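Local atomic coordinates of putative oxidoreductase molybdopterin-binding subunit (Sulfolobus tokodaii, PDB entry 4ZOH), a protein that probably serves as the molybdopterin-binding subunit of an oxidoreductase of the xanthine dehydrogenase and aldehyde oxidase family, carrying a pterin cytosine dinucleotide cofactor. Residues 161-173 with 238-252. Residues are numbered along the deposited sequence; the frame is centred on the assembly and turned at random.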
loop_
_atom_site.group_PDB
_atom_site.type_symbol
_atom_site.label_atom_id
_atom_site.label_comp_id
_atom_site.label_asym_id
_atom_site.label_seq_id
_atom_site.Cartn_x
_atom_site.Cartn_y
_atom_site.Cartn_z
ATOM N N ILE A 161 18.340 23.089 15.752
ATOM C CA ILE A 161 17.501 22.421 14.793
ATOM C C ILE A 161 17.186 20.992 15.264
ATOM O O ILE A 161 18.110 20.218 15.533
ATOM C CB ILE A 161 18.211 22.397 13.441
ATOM C CG1 ILE A 161 18.502 23.855 12.988
ATOM C CG2 ILE A 161 17.348 21.677 12.382
ATOM C CD1 ILE A 161 19.525 23.923 11.836
ATOM N N ALA A 162 15.893 20.679 15.373
ATOM C CA ALA A 162 15.380 19.425 15.858
ATOM C C ALA A 162 16.120 18.190 15.309
ATOM O O ALA A 162 16.524 17.325 16.093
ATOM C CB ALA A 162 13.892 19.352 15.636
ATOM N N SER A 163 16.395 18.183 13.993
ATOM C CA SER A 163 17.180 17.142 13.336
ATOM C C SER A 163 16.732 15.684 13.684
ATOM O O SER A 163 17.599 14.860 13.960
ATOM C CB SER A 163 18.677 17.311 13.655
ATOM O OG SER A 163 19.084 18.647 13.596
ATOM N N PRO A 164 15.389 15.367 13.674
ATOM C CA PRO A 164 15.006 13.952 13.834
ATOM C C PRO A 164 15.675 13.150 12.727
ATOM O O PRO A 164 15.924 13.692 11.630
ATOM C CB PRO A 164 13.494 13.953 13.604
ATOM C CG PRO A 164 13.218 15.166 12.750
ATOM C CD PRO A 164 14.266 16.178 13.158
ATOM N N LEU A 165 15.990 11.876 12.991
ATOM C CA LEU A 165 16.743 11.103 11.959
ATOM C C LEU A 165 15.900 10.803 10.715
ATOM O O LEU A 165 16.459 10.601 9.635
ATOM C CB LEU A 165 17.172 9.758 12.554
ATOM C CG LEU A 165 18.630 9.349 12.556
ATOM C CD1 LEU A 165 18.395 7.856 12.440
ATOM C CD2 LEU A 165 19.565 9.767 11.421
ATOM N N GLU A 166 14.595 10.678 10.871
ATOM C CA GLU A 166 13.701 10.722 9.699
ATOM C C GLU A 166 13.180 12.168 9.516
ATOM O O GLU A 166 12.538 12.763 10.437
ATOM C CB GLU A 166 12.462 9.773 9.818
ATOM C CG GLU A 166 11.638 9.690 8.513
ATOM C CD GLU A 166 10.149 9.462 8.721
ATOM O OE1 GLU A 166 9.442 9.110 7.741
ATOM O OE2 GLU A 166 9.616 9.620 9.856
ATOM N N THR A 167 13.406 12.702 8.325
ATOM C CA THR A 167 12.786 13.997 7.897
ATOM C C THR A 167 11.288 13.922 7.794
ATOM O O THR A 167 10.705 12.868 7.992
ATOM C CB THR A 167 13.284 14.473 6.549
ATOM O OG1 THR A 167 12.869 13.550 5.546
ATOM C CG2 THR A 167 14.846 14.566 6.512
ATOM N N ARG A 168 10.666 15.092 7.606
ATOM C CA ARG A 168 9.263 15.175 7.182
ATOM C C ARG A 168 9.114 14.304 5.960
ATOM O O ARG A 168 10.113 13.915 5.321
ATOM C CB ARG A 168 8.920 16.662 6.804
ATOM C CG ARG A 168 8.970 17.586 8.030
ATOM C CD ARG A 168 9.079 19.069 7.617
ATOM N NE ARG A 168 10.185 19.264 6.694
ATOM C CZ ARG A 168 10.314 20.280 5.840
ATOM N NH1 ARG A 168 11.371 20.280 5.037
ATOM N NH2 ARG A 168 9.419 21.294 5.840
ATOM N N GLY A 169 7.869 14.055 5.573
ATOM C CA GLY A 169 7.632 13.336 4.294
ATOM C C GLY A 169 6.165 13.045 4.257
ATOM O O GLY A 169 5.489 12.970 5.328
ATOM N N ALA A 170 5.650 12.833 3.057
ATOM C CA ALA A 170 4.208 12.670 2.933
ATOM C C ALA A 170 3.857 12.045 1.601
ATOM O O ALA A 170 4.684 12.047 0.644
ATOM C CB ALA A 170 3.486 14.007 3.082
ATOM N N LEU A 171 2.664 11.444 1.609
ATOM C CA LEU A 171 2.147 10.726 0.465
ATOM C C LEU A 171 0.655 11.021 0.366
ATOM O O LEU A 171 -0.076 10.730 1.308
ATOM C CB LEU A 171 2.358 9.191 0.597
ATOM C CG LEU A 171 1.762 8.300 -0.494
ATOM C CD1 LEU A 171 2.313 8.587 -1.920
ATOM C CD2 LEU A 171 1.945 6.801 -0.108
ATOM N N ALA A 172 0.234 11.583 -0.770
ATOM C CA ALA A 172 -1.142 12.120 -0.894
ATOM C C ALA A 172 -1.854 11.537 -2.120
ATOM O O ALA A 172 -1.277 11.427 -3.181
ATOM C CB ALA A 172 -1.099 13.633 -0.989
ATOM N N TYR A 173 -3.105 11.140 -1.928
ATOM C CA TYR A 173 -3.838 10.464 -2.968
ATOM C C TYR A 173 -5.301 10.841 -2.877
ATOM O O TYR A 173 -5.945 10.602 -1.860
ATOM C CB TYR A 173 -3.721 8.932 -2.853
ATOM C CG TYR A 173 -4.512 8.288 -3.923
ATOM C CD1 TYR A 173 -4.281 8.631 -5.263
ATOM C CD2 TYR A 173 -5.530 7.377 -3.616
ATOM C CE1 TYR A 173 -5.017 8.076 -6.298
ATOM C CE2 TYR A 173 -6.285 6.789 -4.631
ATOM C CZ TYR A 173 -6.019 7.144 -5.975
ATOM O OH TYR A 173 -6.735 6.587 -6.991
ATOM N N PRO A 238 -1.201 9.365 -6.928
ATOM C CA PRO A 238 -0.528 9.534 -5.659
ATOM C C PRO A 238 0.819 10.295 -5.833
ATOM O O PRO A 238 1.481 10.174 -6.859
ATOM C CB PRO A 238 -0.265 8.101 -5.213
ATOM C CG PRO A 238 -1.140 7.227 -6.091
ATOM C CD PRO A 238 -1.185 7.953 -7.396
ATOM N N LEU A 239 1.154 11.109 -4.838
ATOM C CA LEU A 239 2.255 12.046 -4.925
ATOM C C LEU A 239 3.018 11.862 -3.604
ATOM O O LEU A 239 2.434 12.049 -2.512
ATOM C CB LEU A 239 1.669 13.479 -4.936
ATOM C CG LEU A 239 0.709 13.926 -6.094
ATOM C CD1 LEU A 239 0.512 15.456 -5.957
ATOM C CD2 LEU A 239 1.197 13.577 -7.511
ATOM N N LYS A 240 4.288 11.482 -3.743
ATOM C CA LYS A 240 5.219 11.267 -2.637
ATOM C C LYS A 240 6.153 12.467 -2.542
ATOM O O LYS A 240 6.799 12.857 -3.531
ATOM C CB LYS A 240 6.081 9.997 -2.911
ATOM C CG LYS A 240 7.220 9.729 -1.927
ATOM C CD LYS A 240 6.673 9.168 -0.583
ATOM C CE LYS A 240 6.144 7.720 -0.655
ATOM N NZ LYS A 240 7.325 6.812 -0.971
ATOM N N TRP A 241 6.234 13.036 -1.352
ATOM C CA TRP A 241 7.189 14.083 -1.143
ATOM C C TRP A 241 8.186 13.645 -0.027
ATOM O O TRP A 241 7.737 13.323 1.117
ATOM C CB TRP A 241 6.448 15.329 -0.651
ATOM C CG TRP A 241 7.440 16.352 -0.067
ATOM C CD1 TRP A 241 8.471 16.946 -0.711
ATOM C CD2 TRP A 241 7.514 16.814 1.301
ATOM N NE1 TRP A 241 9.148 17.817 0.158
ATOM C CE2 TRP A 241 8.564 17.756 1.379
ATOM C CE3 TRP A 241 6.757 16.565 2.452
ATOM C CZ2 TRP A 241 8.911 18.429 2.601
ATOM C CZ3 TRP A 241 7.062 17.284 3.645
ATOM C CH2 TRP A 241 8.148 18.179 3.702
ATOM N N VAL A 242 9.488 13.656 -0.328
ATOM C CA VAL A 242 10.501 13.454 0.732
ATOM C C VAL A 242 11.645 14.449 0.507
ATOM O O VAL A 242 12.341 14.341 -0.454
ATOM C CB VAL A 242 11.058 12.022 0.801
ATOM C CG1 VAL A 242 12.073 11.879 1.959
ATOM C CG2 VAL A 242 9.932 11.009 0.943
ATOM N N PRO A 243 11.823 15.417 1.406
ATOM C CA PRO A 243 12.946 16.377 1.295
ATOM C C PRO A 243 14.300 15.708 1.480
ATOM O O PRO A 243 14.404 14.651 2.177
ATOM C CB PRO A 243 12.664 17.375 2.433
ATOM C CG PRO A 243 11.967 16.502 3.441
ATOM C CD PRO A 243 11.102 15.573 2.679
ATOM N N THR A 244 15.326 16.263 0.858
ATOM C CA THR A 244 16.686 15.871 1.249
ATOM C C THR A 244 16.992 16.411 2.666
ATOM O O THR A 244 16.261 17.290 3.225
ATOM C CB THR A 244 17.725 16.431 0.293
ATOM O OG1 THR A 244 17.787 17.838 0.508
ATOM C CG2 THR A 244 17.362 16.104 -1.213
ATOM N N ARG A 245 18.051 15.908 3.276
ATOM C CA ARG A 245 18.373 16.369 4.663
ATOM C C ARG A 245 18.867 17.851 4.606
ATOM O O ARG A 245 18.601 18.622 5.519
ATOM C CB ARG A 245 19.450 15.439 5.320
ATOM C CG ARG A 245 19.993 15.918 6.669
ATOM C CD ARG A 245 18.913 16.135 7.721
ATOM N NE ARG A 245 18.346 14.816 7.963
ATOM C CZ ARG A 245 17.510 14.483 8.940
ATOM N NH1 ARG A 245 17.021 15.424 9.763
ATOM N NH2 ARG A 245 17.105 13.200 9.046
ATOM N N THR A 246 19.595 18.222 3.555
ATOM C CA THR A 246 19.917 19.683 3.328
ATOM C C THR A 246 18.647 20.540 3.368
ATOM O O THR A 246 18.543 21.510 4.153
ATOM C CB THR A 246 20.765 19.922 2.079
ATOM O OG1 THR A 246 21.959 19.144 2.200
ATOM C CG2 THR A 246 21.146 21.411 1.885
ATOM N N GLU A 247 17.635 20.129 2.616
ATOM C CA GLU A 247 16.349 20.807 2.684
ATOM C C GLU A 247 15.802 20.880 4.091
ATOM O O GLU A 247 15.289 21.945 4.534
ATOM C CB GLU A 247 15.319 20.070 1.781
ATOM C CG GLU A 247 15.586 20.320 0.285
ATOM C CD GLU A 247 14.467 19.711 -0.534
ATOM O OE1 GLU A 247 13.387 20.334 -0.692
ATOM O OE2 GLU A 247 14.684 18.590 -0.974
ATOM N N GLU A 248 15.850 19.733 4.800
ATOM C CA GLU A 248 15.244 19.675 6.108
ATOM C C GLU A 248 15.968 20.737 6.979
ATOM O O GLU A 248 15.334 21.541 7.594
ATOM C CB GLU A 248 15.402 18.241 6.728
ATOM C CG GLU A 248 14.510 18.060 7.939
ATOM C CD GLU A 248 13.033 17.851 7.627
ATOM O OE1 GLU A 248 12.339 17.405 8.573
ATOM O OE2 GLU A 248 12.533 18.117 6.445
ATOM N N PHE A 249 17.302 20.753 6.965
ATOM C CA PHE A 249 18.051 21.674 7.833
ATOM C C PHE A 249 17.680 23.117 7.585
ATOM O O PHE A 249 17.510 23.848 8.516
ATOM C CB PHE A 249 19.581 21.510 7.643
ATOM C CG PHE A 249 20.166 20.466 8.542
ATOM C CD1 PHE A 249 20.125 20.653 9.931
ATOM C CD2 PHE A 249 20.743 19.300 8.013
ATOM C CE1 PHE A 249 20.635 19.707 10.803
ATOM C CE2 PHE A 249 21.284 18.359 8.875
ATOM C CZ PHE A 249 21.237 18.549 10.266
ATOM N N ILE A 250 17.496 23.463 6.304
ATOM C CA ILE A 250 17.240 24.816 5.873
ATOM C C ILE A 250 15.788 25.275 6.111
ATOM O O ILE A 250 15.500 26.477 6.277
ATOM C CB ILE A 250 17.753 24.822 4.435
ATOM C CG1 ILE A 250 19.209 25.231 4.440
ATOM C CG2 ILE A 250 16.851 25.455 3.424
ATOM C CD1 ILE A 250 19.890 24.809 3.172
ATOM N N SER A 251 14.871 24.324 6.182
ATOM C CA SER A 251 13.451 24.684 6.229
ATOM C C SER A 251 12.674 24.248 7.444
ATOM O O SER A 251 11.493 24.584 7.590
ATOM C CB SER A 251 12.764 24.152 4.947
ATOM O OG SER A 251 12.940 22.753 4.790
ATOM N N ALA A 252 13.246 23.417 8.311
ATOM C CA ALA A 252 12.348 22.861 9.331
ATOM C C ALA A 252 13.107 22.481 10.584
ATOM O O ALA A 252 14.336 22.235 10.520
ATOM C CB ALA A 252 11.554 21.698 8.793
HETATM O O HOH W 1 14.995 19.444 11.449
HETATM O O HOH W 2 14.981 12.333 3.748
#
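Arg168 and Glu248 form a buried salt bridge joining the loop before strand 170-173 to helix 245-251, which opens with a capping box of Thr244 and Glu247. Strand 239-241, antiparallel to 170-173 in a mixed sheet, leads through residues 242-244 into that helix. Arg168 NE lies 2.6 Å from Glu248 OE2, which NH1 also reaches from the same face of the carboxylate, the guanidinium and carboxylate planes 56° apart. Glu248 OE1 meanwhile takes the backbone N of Arg168 at 3.0 Å. Packing is tight here: Trp241 CH2 lies over one face of the guanidinium and Ala252 CB over the other, while NH2 forms a salt bridge with Glu224. A leucine in place of Arg168 would probably leave Glu248 and Glu224 without this charged partner. The far end is looser and partly exposed at Tyr173, whose CD1 lies 3.5 Å from Pro238 CG and whose side chain also packs on Lys19 of the second subunit. Near the iron-sulfur cluster, which touches Leu165, bends at chi2 (57°) and chi3 (65°) fold Arg245 back to the loop, its NH2 also bonded to another protein's backbone. Thr167 CG2 covers one face of the Arg245 guanidinium, and Pro164 O, near that group's plane, receives both Arg245 NH1, at 2.8 Å, and NH2, at 2.9 Å.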